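Local coordinates for protein MHC class I antigen (Anolis carolinensis, PDB 7CPO) that probably presents peptides, held in a groove between two helices over a beta sheet and supported by beta2-microglobulin, to T cells of the lizard's immune system, at residues T12-P17 against L94-W99; E86-S91 against D138-N143; L132-A137 against R153-K158. All blocks are in the same frame, centred on the assembly; numbering follows the deposited sequence.

Contact 1: residues T12-P17 against L94-W99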
loop_
_atom_site.group_PDB
_atom_site.type_symbol
_atom_site.label_atom_id
_atom_site.label_comp_id
_atom_site.label_asym_id
_atom_site.label_seq_id
_atom_site.Cartn_x
_atom_site.Cartn_y
_atom_site.Cartn_z
ATOM N N THR A 12 -9.861 7.755 -3.272
ATOM C CA THR A 12 -10.439 6.879 -4.290
ATOM C C THR A 12 -11.947 7.035 -4.311
ATOM O O THR A 12 -12.608 6.895 -3.274
ATOM C CB THR A 12 -10.113 5.394 -4.043
ATOM O OG1 THR A 12 -8.711 5.173 -4.153
ATOM C CG2 THR A 12 -10.814 4.536 -5.050
ATOM N N SER A 13 -12.493 7.258 -5.496
ATOM C CA SER A 13 -13.919 7.455 -5.670
ATOM C C SER A 13 -14.392 6.568 -6.812
ATOM O O SER A 13 -13.826 6.617 -7.909
ATOM C CB SER A 13 -14.215 8.928 -5.946
ATOM O OG SER A 13 -15.490 9.292 -5.463
ATOM N N VAL A 14 -15.398 5.738 -6.539
ATOM C CA VAL A 14 -15.984 4.814 -7.503
ATOM C C VAL A 14 -17.451 5.178 -7.689
ATOM O O VAL A 14 -18.138 5.506 -6.714
ATOM C CB VAL A 14 -15.856 3.348 -7.032
ATOM C CG1 VAL A 14 -16.261 2.396 -8.148
ATOM C CG2 VAL A 14 -14.454 3.060 -6.546
ATOM N N SER A 15 -17.943 5.088 -8.926
ATOM C CA SER A 15 -19.306 5.514 -9.225
ATOM C C SER A 15 -20.322 4.370 -9.215
ATOM O O SER A 15 -21.331 4.458 -8.506
ATOM C CB SER A 15 -19.351 6.252 -10.563
ATOM O OG SER A 15 -20.374 7.236 -10.531
ATOM N N GLU A 16 -20.088 3.241 -10.023
ATOM C CA GLU A 16 -21.140 2.302 -9.618
ATOM C C GLU A 16 -20.632 1.325 -8.549
ATOM O O GLU A 16 -19.456 0.947 -8.557
ATOM C CB GLU A 16 -21.698 1.554 -10.833
ATOM C CG GLU A 16 -22.520 2.473 -11.755
ATOM C CD GLU A 16 -23.808 3.015 -11.102
ATOM O OE1 GLU A 16 -23.732 3.642 -10.024
ATOM O OE2 GLU A 16 -24.905 2.840 -11.683
ATOM N N PRO A 17 -21.488 0.900 -7.606
ATOM C CA PRO A 17 -21.000 0.490 -6.273
ATOM C C PRO A 17 -20.127 -0.763 -6.279
ATOM O O PRO A 17 -19.953 -1.451 -7.288
ATOM C CB PRO A 17 -22.293 0.259 -5.477
ATOM C CG PRO A 17 -23.341 -0.003 -6.501
ATOM C CD PRO A 17 -22.960 0.825 -7.698
ATOM N N LEU A 94 -19.186 1.557 -14.664
ATOM C CA LEU A 94 -18.480 1.777 -13.412
ATOM C C LEU A 94 -17.154 2.464 -13.718
ATOM O O LEU A 94 -16.390 2.006 -14.575
ATOM C CB LEU A 94 -18.253 0.462 -12.667
ATOM C CG LEU A 94 -17.484 0.474 -11.343
ATOM C CD1 LEU A 94 -17.860 -0.775 -10.580
ATOM C CD2 LEU A 94 -15.947 0.559 -11.500
ATOM N N HIS A 95 -16.877 3.548 -13.003
ATOM C CA HIS A 95 -15.710 4.367 -13.272
ATOM C C HIS A 95 -15.039 4.734 -11.958
ATOM O O HIS A 95 -15.651 4.675 -10.889
ATOM C CB HIS A 95 -16.101 5.618 -14.057
ATOM C CG HIS A 95 -16.762 5.313 -15.360
ATOM N ND1 HIS A 95 -16.081 4.755 -16.423
ATOM C CD2 HIS A 95 -18.043 5.461 -15.766
ATOM C CE1 HIS A 95 -16.917 4.586 -17.432
ATOM N NE2 HIS A 95 -18.113 5.007 -17.059
ATOM N N THR A 96 -13.770 5.124 -12.054
ATOM C CA THR A 96 -12.942 5.398 -10.890
ATOM C C THR A 96 -12.263 6.758 -11.018
ATOM O O THR A 96 -11.781 7.122 -12.089
ATOM C CB THR A 96 -11.886 4.314 -10.722
ATOM O OG1 THR A 96 -12.545 3.058 -10.590
ATOM C CG2 THR A 96 -11.082 4.545 -9.454
ATOM N N PHE A 97 -12.215 7.499 -9.920
ATOM C CA PHE A 97 -11.415 8.712 -9.835
ATOM C C PHE A 97 -10.483 8.618 -8.632
ATOM O O PHE A 97 -10.926 8.295 -7.528
ATOM C CB PHE A 97 -12.298 9.941 -9.724
ATOM C CG PHE A 97 -11.589 11.205 -10.051
ATOM C CD1 PHE A 97 -11.307 11.531 -11.368
ATOM C CD2 PHE A 97 -11.181 12.066 -9.043
ATOM C CE1 PHE A 97 -10.634 12.716 -11.680
ATOM C CE2 PHE A 97 -10.516 13.239 -9.346
ATOM C CZ PHE A 97 -10.245 13.569 -10.665
ATOM N N GLN A 98 -9.196 8.884 -8.849
ATOM C CA GLN A 98 -8.178 8.760 -7.813
ATOM C C GLN A 98 -7.351 10.037 -7.746
ATOM O O GLN A 98 -7.113 10.699 -8.756
ATOM C CB GLN A 98 -7.229 7.590 -8.063
ATOM C CG GLN A 98 -7.753 6.188 -7.774
ATOM C CD GLN A 98 -6.880 5.132 -8.464
ATOM O OE1 GLN A 98 -6.976 4.939 -9.678
ATOM N NE2 GLN A 98 -6.012 4.461 -7.691
ATOM N N TRP A 99 -6.908 10.362 -6.539
ATOM C CA TRP A 99 -6.139 11.565 -6.264
ATOM C C TRP A 99 -5.029 11.172 -5.309
ATOM O O TRP A 99 -5.310 10.592 -4.257
ATOM C CB TRP A 99 -7.040 12.635 -5.645
ATOM C CG TRP A 99 -6.430 13.965 -5.228
ATOM C CD1 TRP A 99 -5.369 14.623 -5.792
ATOM C CD2 TRP A 99 -6.918 14.817 -4.179
ATOM N NE1 TRP A 99 -5.158 15.831 -5.142
ATOM C CE2 TRP A 99 -6.094 15.965 -4.149
ATOM C CE3 TRP A 99 -7.963 14.709 -3.253
ATOM C CZ2 TRP A 99 -6.285 16.995 -3.226
ATOM C CZ3 TRP A 99 -8.155 15.743 -2.332
ATOM C CH2 TRP A 99 -7.320 16.865 -2.330
#

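Contact 2: residues E86-S91 against D138-N143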
loop_
_atom_site.group_PDB
_atom_site.type_symbol
_atom_site.label_atom_id
_atom_site.label_comp_id
_atom_site.label_asym_id
_atom_site.label_seq_id
_atom_site.Cartn_x
_atom_site.Cartn_y
_atom_site.Cartn_z
ATOM N N GLU A 86 -19.057 13.055 -19.129
ATOM C CA GLU A 86 -19.347 13.935 -20.253
ATOM C C GLU A 86 -18.103 14.157 -21.111
ATOM O O GLU A 86 -18.145 13.972 -22.331
ATOM C CB GLU A 86 -19.927 15.259 -19.742
ATOM C CG GLU A 86 -21.433 15.158 -19.393
ATOM C CD GLU A 86 -21.936 16.203 -18.381
ATOM O OE1 GLU A 86 -21.937 15.926 -17.157
ATOM O OE2 GLU A 86 -22.353 17.301 -18.815
ATOM N N TYR A 87 -16.974 14.499 -20.479
ATOM C CA TYR A 87 -15.733 14.765 -21.211
ATOM C C TYR A 87 -15.344 13.606 -22.120
ATOM O O TYR A 87 -14.875 13.818 -23.247
ATOM C CB TYR A 87 -14.589 15.031 -20.234
ATOM C CG TYR A 87 -14.555 16.397 -19.587
ATOM C CD1 TYR A 87 -15.427 17.418 -19.967
ATOM C CD2 TYR A 87 -13.624 16.666 -18.592
ATOM C CE1 TYR A 87 -15.362 18.672 -19.355
ATOM C CE2 TYR A 87 -13.550 17.892 -17.994
ATOM C CZ TYR A 87 -14.411 18.889 -18.373
ATOM O OH TYR A 87 -14.285 20.094 -17.740
ATOM N N TYR A 88 -15.480 12.377 -21.628
ATOM C CA TYR A 88 -15.183 11.179 -22.397
ATOM C C TYR A 88 -16.428 10.610 -23.079
ATOM O O TYR A 88 -16.347 9.548 -23.708
ATOM C CB TYR A 88 -14.529 10.134 -21.487
ATOM C CG TYR A 88 -13.115 10.509 -21.080
ATOM C CD1 TYR A 88 -12.032 10.244 -21.916
ATOM C CD2 TYR A 88 -12.865 11.154 -19.868
ATOM C CE1 TYR A 88 -10.736 10.592 -21.553
ATOM C CE2 TYR A 88 -11.569 11.509 -19.498
ATOM C CZ TYR A 88 -10.512 11.228 -20.347
ATOM O OH TYR A 88 -9.231 11.577 -19.983
ATOM N N ASN A 89 -17.561 11.319 -22.992
ATOM C CA ASN A 89 -18.826 10.931 -23.624
ATOM C C ASN A 89 -19.137 9.446 -23.413
ATOM O O ASN A 89 -19.277 8.670 -24.364
ATOM C CB ASN A 89 -18.827 11.279 -25.113
ATOM C CG ASN A 89 -20.177 11.035 -25.757
ATOM O OD1 ASN A 89 -20.321 10.176 -26.619
ATOM N ND2 ASN A 89 -21.193 11.765 -25.292
ATOM N N GLN A 90 -19.255 9.054 -22.147
ATOM C CA GLN A 90 -19.525 7.674 -21.770
ATOM C C GLN A 90 -20.914 7.594 -21.150
ATOM O O GLN A 90 -21.156 8.188 -20.093
ATOM C CB GLN A 90 -18.466 7.170 -20.795
ATOM C CG GLN A 90 -17.053 7.301 -21.327
ATOM C CD GLN A 90 -16.018 6.947 -20.280
ATOM O OE1 GLN A 90 -15.025 6.276 -20.560
ATOM N NE2 GLN A 90 -16.245 7.407 -19.060
ATOM N N SER A 91 -21.820 6.858 -21.811
ATOM C CA SER A 91 -23.199 6.758 -21.332
ATOM C C SER A 91 -23.243 6.307 -19.879
ATOM O O SER A 91 -24.088 6.770 -19.106
ATOM C CB SER A 91 -24.005 5.798 -22.211
ATOM O OG SER A 91 -23.596 5.893 -23.564
ATOM N N ASP A 138 -4.671 13.637 -21.966
ATOM C CA ASP A 138 -5.339 13.426 -23.245
ATOM C C ASP A 138 -6.151 14.669 -23.584
ATOM O O ASP A 138 -6.183 15.639 -22.820
ATOM C CB ASP A 138 -6.224 12.181 -23.203
ATOM C CG ASP A 138 -7.285 12.254 -22.131
ATOM O OD1 ASP A 138 -7.723 13.367 -21.770
ATOM O OD2 ASP A 138 -7.693 11.179 -21.643
ATOM N N VAL A 139 -6.852 14.619 -24.715
ATOM C CA VAL A 139 -7.562 15.803 -25.200
ATOM C C VAL A 139 -8.801 16.102 -24.351
ATOM O O VAL A 139 -9.092 17.291 -24.143
ATOM C CB VAL A 139 -7.864 15.695 -26.712
ATOM C CG1 VAL A 139 -8.483 14.360 -27.111
ATOM C CG2 VAL A 139 -8.719 16.855 -27.181
ATOM N N PRO A 140 -9.537 15.116 -23.794
ATOM C CA PRO A 140 -10.581 15.489 -22.816
ATOM C C PRO A 140 -10.049 16.226 -21.601
ATOM O O PRO A 140 -10.652 17.220 -21.177
ATOM C CB PRO A 140 -11.200 14.140 -22.425
ATOM C CG PRO A 140 -11.031 13.314 -23.611
ATOM C CD PRO A 140 -9.674 13.697 -24.167
ATOM N N ALA A 141 -8.931 15.777 -21.025
ATOM C CA ALA A 141 -8.370 16.489 -19.879
ATOM C C ALA A 141 -7.979 17.927 -20.212
ATOM O O ALA A 141 -7.847 18.750 -19.292
ATOM C CB ALA A 141 -7.163 15.745 -19.337
ATOM N N GLN A 142 -7.819 18.260 -21.500
ATOM C CA GLN A 142 -7.491 19.636 -21.864
ATOM C C GLN A 142 -8.600 20.596 -21.492
ATOM O O GLN A 142 -8.331 21.783 -21.273
ATOM C CB GLN A 142 -7.157 19.741 -23.352
ATOM C CG GLN A 142 -5.744 19.265 -23.637
ATOM C CD GLN A 142 -5.504 18.964 -25.088
ATOM O OE1 GLN A 142 -6.201 19.480 -25.965
ATOM N NE2 GLN A 142 -4.522 18.105 -25.359
ATOM N N ASN A 143 -9.832 20.105 -21.371
ATOM C CA ASN A 143 -10.885 20.911 -20.762
ATOM C C ASN A 143 -10.494 21.323 -19.343
ATOM O O ASN A 143 -10.562 22.500 -18.980
ATOM C CB ASN A 143 -12.205 20.130 -20.772
ATOM C CG ASN A 143 -12.646 19.728 -22.189
ATOM O OD1 ASN A 143 -12.837 20.581 -23.062
ATOM N ND2 ASN A 143 -12.791 18.421 -22.422
#

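Contact 3: residues L132-A137 against R153-K158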
loop_
_atom_site.group_PDB
_atom_site.type_symbol
_atom_site.label_atom_id
_atom_site.label_comp_id
_atom_site.label_asym_id
_atom_site.label_seq_id
_atom_site.Cartn_x
_atom_site.Cartn_y
_atom_site.Cartn_z
ATOM N N LEU A 132 4.072 25.894 -12.534
ATOM C CA LEU A 132 2.710 26.258 -12.147
ATOM C C LEU A 132 1.731 26.107 -13.310
ATOM O O LEU A 132 0.899 26.979 -13.570
ATOM C CB LEU A 132 2.661 27.669 -11.575
ATOM C CG LEU A 132 3.042 27.774 -10.100
ATOM C CD1 LEU A 132 2.846 29.185 -9.616
ATOM C CD2 LEU A 132 2.256 26.792 -9.243
ATOM N N THR A 133 1.831 24.980 -14.015
ATOM C CA THR A 133 0.885 24.615 -15.063
ATOM C C THR A 133 0.456 23.171 -14.850
ATOM O O THR A 133 1.056 22.432 -14.062
ATOM C CB THR A 133 1.487 24.770 -16.470
ATOM O OG1 THR A 133 2.623 23.913 -16.602
ATOM C CG2 THR A 133 1.913 26.215 -16.731
ATOM N N TRP A 134 -0.571 22.747 -15.583
ATOM C CA TRP A 134 -1.113 21.402 -15.441
ATOM C C TRP A 134 -0.795 20.558 -16.672
ATOM O O TRP A 134 -0.860 21.047 -17.803
ATOM C CB TRP A 134 -2.631 21.454 -15.201
ATOM C CG TRP A 134 -3.015 22.132 -13.878
ATOM C CD1 TRP A 134 -3.146 23.472 -13.651
ATOM C CD2 TRP A 134 -3.294 21.485 -12.624
ATOM N NE1 TRP A 134 -3.495 23.706 -12.337
ATOM C CE2 TRP A 134 -3.599 22.502 -11.686
ATOM C CE3 TRP A 134 -3.322 20.141 -12.204
ATOM C CZ2 TRP A 134 -3.925 22.220 -10.348
ATOM C CZ3 TRP A 134 -3.648 19.863 -10.879
ATOM C CH2 TRP A 134 -3.942 20.903 -9.968
ATOM N N MET A 135 -0.445 19.290 -16.444
ATOM C CA MET A 135 -0.224 18.317 -17.509
ATOM C C MET A 135 -1.475 17.462 -17.698
ATOM O O MET A 135 -1.770 16.592 -16.875
ATOM C CB MET A 135 0.967 17.413 -17.199
ATOM C CG MET A 135 2.193 18.130 -16.745
ATOM S SD MET A 135 3.385 16.947 -16.113
ATOM C CE MET A 135 3.140 15.566 -17.258
ATOM N N ALA A 136 -2.170 17.681 -18.807
ATOM C CA ALA A 136 -3.300 16.854 -19.203
ATOM C C ALA A 136 -2.806 15.622 -19.941
ATOM O O ALA A 136 -1.901 15.703 -20.773
ATOM C CB ALA A 136 -4.248 17.645 -20.108
ATOM N N ALA A 137 -3.412 14.478 -19.649
ATOM C CA ALA A 137 -2.943 13.242 -20.261
ATOM C C ALA A 137 -3.543 13.004 -21.642
ATOM O O ALA A 137 -2.967 12.243 -22.423
ATOM C CB ALA A 137 -3.233 12.046 -19.341
ATOM N N ARG A 153 -4.119 32.013 -8.596
ATOM C CA ARG A 153 -4.120 32.050 -7.137
ATOM C C ARG A 153 -4.257 30.646 -6.548
ATOM O O ARG A 153 -3.492 30.262 -5.655
ATOM C CB ARG A 153 -5.235 32.979 -6.641
ATOM C CG ARG A 153 -5.044 33.485 -5.216
ATOM C CD ARG A 153 -5.766 34.823 -4.982
ATOM N NE ARG A 153 -4.871 35.817 -4.398
ATOM C CZ ARG A 153 -4.661 37.035 -4.893
ATOM N NH1 ARG A 153 -5.300 37.434 -5.989
ATOM N NH2 ARG A 153 -3.808 37.856 -4.289
ATOM N N ASP A 154 -5.216 29.858 -7.049
ATOM C CA ASP A 154 -5.402 28.512 -6.516
ATOM C C ASP A 154 -4.182 27.651 -6.794
ATOM O O ASP A 154 -3.774 26.854 -5.943
ATOM C CB ASP A 154 -6.666 27.864 -7.092
ATOM C CG ASP A 154 -7.534 27.211 -6.016
ATOM O OD1 ASP A 154 -8.752 27.079 -6.232
ATOM O OD2 ASP A 154 -7.007 26.825 -4.948
ATOM N N ASN A 155 -3.574 27.809 -7.970
ATOM C CA ASN A 155 -2.363 27.050 -8.257
ATOM C C ASN A 155 -1.254 27.386 -7.272
ATOM O O ASN A 155 -0.451 26.512 -6.931
ATOM C CB ASN A 155 -1.904 27.318 -9.685
ATOM C CG ASN A 155 -2.821 26.699 -10.710
ATOM O OD1 ASN A 155 -3.522 25.709 -10.433
ATOM N ND2 ASN A 155 -2.830 27.283 -11.915
ATOM N N GLU A 156 -1.206 28.631 -6.782
ATOM C CA GLU A 156 -0.187 28.974 -5.798
ATOM C C GLU A 156 -0.509 28.383 -4.427
ATOM O O GLU A 156 0.407 27.969 -3.708
ATOM C CB GLU A 156 0.011 30.482 -5.705
ATOM C CG GLU A 156 0.661 31.069 -6.957
ATOM C CD GLU A 156 2.202 31.098 -6.915
ATOM O OE1 GLU A 156 2.818 30.353 -6.111
ATOM O OE2 GLU A 156 2.801 31.853 -7.718
ATOM N N TYR A 157 -1.794 28.297 -4.050
ATOM C CA TYR A 157 -2.130 27.604 -2.801
ATOM C C TYR A 157 -1.574 26.193 -2.800
ATOM O O TYR A 157 -1.127 25.695 -1.760
ATOM C CB TYR A 157 -3.642 27.523 -2.574
ATOM C CG TYR A 157 -4.366 28.826 -2.444
ATOM C CD1 TYR A 157 -3.726 29.965 -1.959
ATOM C CD2 TYR A 157 -5.709 28.921 -2.800
ATOM C CE1 TYR A 157 -4.407 31.165 -1.832
ATOM C CE2 TYR A 157 -6.388 30.107 -2.686
ATOM C CZ TYR A 157 -5.738 31.229 -2.195
ATOM O OH TYR A 157 -6.429 32.417 -2.069
ATOM N N LYS A 158 -1.616 25.525 -3.961
ATOM C CA LYS A 158 -1.157 24.146 -4.033
ATOM C C LYS A 158 0.360 24.058 -3.928
ATOM O O LYS A 158 0.882 23.203 -3.203
ATOM C CB LYS A 158 -1.668 23.505 -5.320
ATOM C CG LYS A 158 -3.140 23.276 -5.280
ATOM C CD LYS A 158 -3.683 22.779 -6.581
ATOM C CE LYS A 158 -5.203 22.566 -6.462
ATOM N NZ LYS A 158 -5.878 23.771 -5.957
HETATM O O HOH W 1 -0.418 29.316 -12.528
#

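Contact 1: residues T12-P17 against L94-W99
Val14 sets CG1 anti to its backbone N (chi1 -171°), and Leu94 CG is likewise anti to its backbone N; the two side chains then cross obliquely, with Val14 CG1 3.8 Å from Leu94 CD2. Thr12 and Thr96 share another setting, in which OG1 lies beside the backbone N and CG2 is anti to it. Gln98 turns CG beside its own N and then runs extended, alongside Thr12 and pointing the same way.

The backbone fixes this pairing. Strand axes 4.7 Å apart and at 170° to each other identify antiparallel neighbours. Ser13 and Phe97 form the hydrogen-bonded pair: Phe97 N gives a nearly straight bond (172°) to Ser13 O at 2.7 Å, within the carbonyl plane, and Ser13 N returns one to Phe97 O at 2.8 Å. Thr12 with Gln98 and Val14 with Thr96 are non-hydrogen-bonded pairs. Ser15 N still reaches His95 O at 3.0 Å, so the pairing runs one residue beyond strand 12-14; past it Leu94 CD1 comes near the backbone O of Glu16, a poorly ordered loop residue.

The two faces differ in company. Thr12, Val14, Thr96 and Gln98 share one face, which packs on Phe56 and Pro33 of the beta2-microglobulin chain; the NE2 of Gln98 is hydrogen-bonded to Trp60 O of that chain. Ser13 and Phe97 point to the opposite face, toward helix 62-87, where Phe97 meets Phe77 edge-to-face and also packs on an apolar side chain of the bound peptide. His95 ND1 is held separately by Asp120.

This central pairing of strands 5-14 and 96-105 joins the alpha 1 and alpha 2 halves of the class I platform, with the peptide groove above and beta2-microglobulin beneath.

Contact 2: residues E86-S91 against D138-N143
Here the C-terminal end of helix 62-87 meets the turn leading into helix 141-149, at one end of the class I peptide groove. A Schellman motif closes the first helix: Asn89, with positive phi, is its C-prime residue, and Asn89 N bonds to Glu86 O.

Apolar and CH-pi packing carries most of the contact. Pro140 crosses the Tyr88 ring at about a right angle, with CB over one face 3.7 Å from the centroid and 16° off the normal. Its CG lies over the same ring, 3.4 Å from Tyr88 CE1. On the neighbouring ring, Asn143 CB stands over one face of Tyr87, 3.8 Å from the centroid and displaced toward the hydroxyl end. Pro140 CB also meets Tyr87 CB, so the proline touches both tyrosines. Both tyrosines have CG beside the backbone N and so direct their rings at residues 138-143.

The polar links are few. Tyr87 OH is hydrogen-bonded to the backbone of the bound peptide, so the ring that receives Asn143 also helps form the peptide site. Asn143 ND2 makes a weak hydrogen bond to Pro140 O within its own segment. Tyr88 and Asp138 meet tip to tip, ring and carboxylate planes 69° apart.

The same carboxylate caps the second helix: Ala141 N donates to Asp138 OD1 at 2.8 Å, meeting the oxygen nearly along its C-O axis.

Contact 3: residues L132-A137 against R153-K158
Trp134 and Asn155 face each other tip to tip, the indole plane turned 53° from the amide. Each has CG beside its backbone N; this first torsion brings both groups to the interface, and chi2 turns the indole N-H and the amide oxygen to each other. Trp134 NE1 donates to Asn155 OD1 at 2.8 Å with an angle of 148° at the hydrogen. The oxygen lies close to the indole plane, but the donor sits 41° out of the carbonyl plane, so the bond does not follow a lone pair. The other half of the amide is also engaged: Asn155 ND2 donates to Trp148 O and, at 3.2 Å, to a water that in turn gives a hydrogen bond to Leu132 O at 2.9 Å. With bonds at both ends, the amide of this buried asparagine is fixed against rotation.

Lys158 crosses the indole at about a right angle. Its CD meets the benzo edge, 3.8 Å from Trp134 CZ2, and the chain stays extended until a bend at chi4. The ammonium at its tip is directed elsewhere: Lys158 NZ forms a salt bridge with Asp154 OD2 at 3.4 Å and is hydrogen-bonded to an aromatic side chain of the bound peptide.

Leu132 lays its two methyls against the helix. CD2 rests 3.6 Å from Asn155 O, while CD1 meets the carboxylate end of Glu156, whose chain bends at chi2 and crosses the leucine at about a right angle. Leu132 itself belongs to a G1 beta bulge with Thr133.

Trp134 packs on Ile125 and Leu127 of strand 122-128 and meets Trp148 of helix 141-149 edge-to-face, while its bond to Asn155 joins edge strand 133-136 to helix 152-176.

Contacts 1 and 3 both involve the eight-stranded platform sheet, but at different places in it: contact 1 pairs two central strands through main-chain hydrogen bonds, whereas contact 3 ties an edge strand to a groove helix through side chains and one water. Contact 3 is the buried one, contact 1 partly buried, and contact 2 a surface contact resting mostly on CH-pi packing. Contacts 2 and 3 adjoin where Ala141 CB lies 3.6 Å from Ala136 CB, since strand 133-136 leads into helix 141-149. Contact 2 also touches contact 1, through Gln90 and His95. All three reach the bound peptide, while beta2-microglobulin packs beneath contact 1.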